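Local atomic coordinates of myroilysin (Myroides profundi, PDB entry 5CZW), a protein that probably cleaves proteins as a zinc-dependent endopeptidase of the astacin family, held inactive by its propeptide through a cysteine switch. Residues L143-E148 with S201-S206. The protein carries 1 engineered substitution. Residues are numbered along the deposited sequence; the frame is centred on the assembly and turned at random.
Sequences LGMIHE and SIMHYS. With ZN (zinc ion), chain B.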
loop_
_atom_site.group_PDB
_atom_site.type_symbol
_atom_site.label_atom_id
_atom_site.label_comp_id
_atom_site.label_asym_id
_atom_site.label_seq_id
_atom_site.Cartn_x
_atom_site.Cartn_y
_atom_site.Cartn_z
ATOM N N LEU A 143 8.132 -2.562 -4.471
ATOM C CA LEU A 143 9.204 -2.393 -5.446
ATOM C C LEU A 143 9.864 -1.050 -5.501
ATOM O O LEU A 143 10.866 -0.876 -6.179
ATOM C CB LEU A 143 8.705 -2.789 -6.815
ATOM C CG LEU A 143 8.209 -4.196 -7.017
ATOM C CD1 LEU A 143 7.452 -4.383 -8.330
ATOM C CD2 LEU A 143 9.438 -5.129 -6.983
ATOM N N GLY A 144 9.277 -0.121 -4.783
ATOM C CA GLY A 144 9.785 1.202 -4.604
ATOM C C GLY A 144 9.026 2.340 -5.219
ATOM O O GLY A 144 9.474 3.517 -5.154
ATOM N N MET A 145 7.872 2.061 -5.761
ATOM C CA MET A 145 7.100 3.131 -6.341
ATOM C C MET A 145 6.360 3.956 -5.313
ATOM O O MET A 145 5.935 3.428 -4.356
ATOM C CB MET A 145 6.124 2.545 -7.330
ATOM C CG MET A 145 6.904 2.097 -8.583
ATOM S SD MET A 145 5.910 1.646 -9.956
ATOM C CE MET A 145 5.488 3.236 -10.631
ATOM N N ILE A 146 6.247 5.255 -5.571
ATOM C CA ILE A 146 5.481 6.155 -4.747
ATOM C C ILE A 146 4.099 6.409 -5.381
ATOM O O ILE A 146 3.841 6.001 -6.512
ATOM C CB ILE A 146 6.307 7.435 -4.491
ATOM C CG1 ILE A 146 6.451 8.209 -5.799
ATOM C CG2 ILE A 146 7.587 7.071 -3.744
ATOM C CD1 ILE A 146 7.074 9.603 -5.633
ATOM N N HIS A 147 3.230 7.113 -4.639
ATOM C CA HIS A 147 2.026 7.514 -5.192
ATOM C C HIS A 147 2.115 8.480 -6.379
ATOM O O HIS A 147 2.854 9.466 -6.353
ATOM C CB HIS A 147 1.173 8.198 -4.131
ATOM C CG HIS A 147 0.546 7.224 -3.169
ATOM N ND1 HIS A 147 0.553 7.418 -1.810
ATOM C CD2 HIS A 147 0.016 5.978 -3.346
ATOM C CE1 HIS A 147 0.011 6.383 -1.204
ATOM N NE2 HIS A 147 -0.398 5.570 -2.122
ATOM N N GLU A 148 1.265 8.258 -7.334
ATOM C CA GLU A 148 0.910 9.302 -8.353
ATOM C C GLU A 148 -0.280 10.074 -7.858
ATOM O O GLU A 148 -1.271 9.478 -7.490
ATOM C CB GLU A 148 0.519 8.630 -9.672
ATOM C CG GLU A 148 1.703 7.908 -10.348
ATOM C CD GLU A 148 2.747 8.888 -10.889
ATOM O OE1 GLU A 148 2.387 9.957 -11.523
ATOM O OE2 GLU A 148 3.951 8.650 -10.591
ATOM N N SER A 201 -2.257 5.065 -14.068
ATOM C CA SER A 201 -1.318 4.352 -13.240
ATOM C C SER A 201 -1.979 3.618 -12.084
ATOM O O SER A 201 -2.893 4.123 -11.417
ATOM C CB SER A 201 -0.213 5.239 -12.707
ATOM O OG SER A 201 0.700 4.476 -11.895
ATOM N N ILE A 202 -1.508 2.401 -11.849
ATOM C CA ILE A 202 -1.995 1.637 -10.734
ATOM C C ILE A 202 -1.580 2.347 -9.415
ATOM O O ILE A 202 -2.173 2.109 -8.413
ATOM C CB ILE A 202 -1.390 0.227 -10.796
ATOM C CG1 ILE A 202 -2.059 -0.670 -9.840
ATOM C CG2 ILE A 202 0.087 0.290 -10.476
ATOM C CD1 ILE A 202 -3.367 -1.181 -10.295
ATOM N N MET A 203 -0.556 3.222 -9.510
ATOM C CA MET A 203 -0.006 3.933 -8.354
ATOM C C MET A 203 -0.772 5.193 -7.932
ATOM O O MET A 203 -0.387 5.873 -6.986
ATOM C CB MET A 203 1.534 4.147 -8.461
ATOM C CG MET A 203 2.387 2.869 -8.502
ATOM S SD MET A 203 1.884 1.587 -7.350
ATOM C CE MET A 203 2.265 2.352 -5.765
ATOM N N HIS A 204 -1.845 5.511 -8.640
ATOM C CA HIS A 204 -2.596 6.723 -8.285
ATOM C C HIS A 204 -3.100 6.600 -6.880
ATOM O O HIS A 204 -3.426 5.562 -6.465
ATOM C CB HIS A 204 -3.689 7.160 -9.304
ATOM C CG HIS A 204 -3.200 8.143 -10.319
ATOM N ND1 HIS A 204 -3.115 9.499 -10.069
ATOM C CD2 HIS A 204 -2.670 7.953 -11.550
ATOM C CE1 HIS A 204 -2.612 10.099 -11.121
ATOM N NE2 HIS A 204 -2.311 9.185 -12.024
ATOM N N TYR A 205 -3.129 7.712 -6.185
ATOM C CA TYR A 205 -3.544 7.791 -4.764
ATOM C C TYR A 205 -5.032 7.998 -4.664
ATOM O O TYR A 205 -5.612 8.974 -5.198
ATOM C CB TYR A 205 -2.830 9.002 -4.146
ATOM C CG TYR A 205 -3.155 9.226 -2.742
ATOM C CD1 TYR A 205 -2.806 8.320 -1.818
ATOM C CD2 TYR A 205 -3.586 10.433 -2.323
ATOM C CE1 TYR A 205 -3.055 8.515 -0.483
ATOM C CE2 TYR A 205 -3.933 10.647 -1.028
ATOM C CZ TYR A 205 -3.607 9.703 -0.074
ATOM O OH TYR A 205 -3.853 9.928 1.279
ATOM N N SER A 206 -5.694 7.037 -4.069
ATOM C CA SER A 206 -7.118 7.090 -3.853
ATOM C C SER A 206 -7.475 7.965 -2.667
ATOM O O SER A 206 -6.909 7.814 -1.656
ATOM C CB SER A 206 -7.568 5.682 -3.492
ATOM O OG SER A 206 -7.320 4.850 -4.556
HETATM ZN ZN ZN B . -0.438 3.516 -1.949
#
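E148 and H204 meet through a methylene over a ring: E148 CB sits 3.6 Å from the centroid of the H204 imidazole, almost exactly on the ring normal. The two backbones are bridged beside it. E148 N donates to M203 O over 2.9 Å, and Y205 N in turn donates to E148 O. Beyond CB the glutamate bends at chi2 (-70°), and its carboxylate turns away to T192 and the backbone N of Q193. A glycine in place of H204 would probably leave E148 CB without the flat surface it lies against and open a gap beside the bridge.

The first segment leaves the helix 128-143 through a Schellman motif at G144, the glycine of the extended HExxHxxGxxH zinc-binding motif of the metzincins, and carries H147, its third histidine; the second contains the Met-turn beneath it, with M203 as its methionine. H147 NE2 binds the zinc at 2.1 Å, alongside H137, H141 and the propeptide residue C23. H147 ND1 is hydrogen-bonded as well, with Y187 outside the two segments as its partner, and these two anchors fix the rotation of the ring. Y205 packs over one face, its CD1 above the ring centre and 3.5 Å from H147 CE1, with the two ring planes inclined at 49°; M203 O lies at the edge of the imidazole, in its plane. M203, bent at chi2 and chi3, also packs against H137 and H141.

M145 closes tightly on the same methionine, its CB, SD and CE all lying against M203 CG, with CE at 3.8 Å. The loose side is that of I146, whose side chain turns from the other segment at the partly exposed margin, although I146 O stays 3.5 Å from M203 CB and accepts a hydrogen bond from the side chain of Q193.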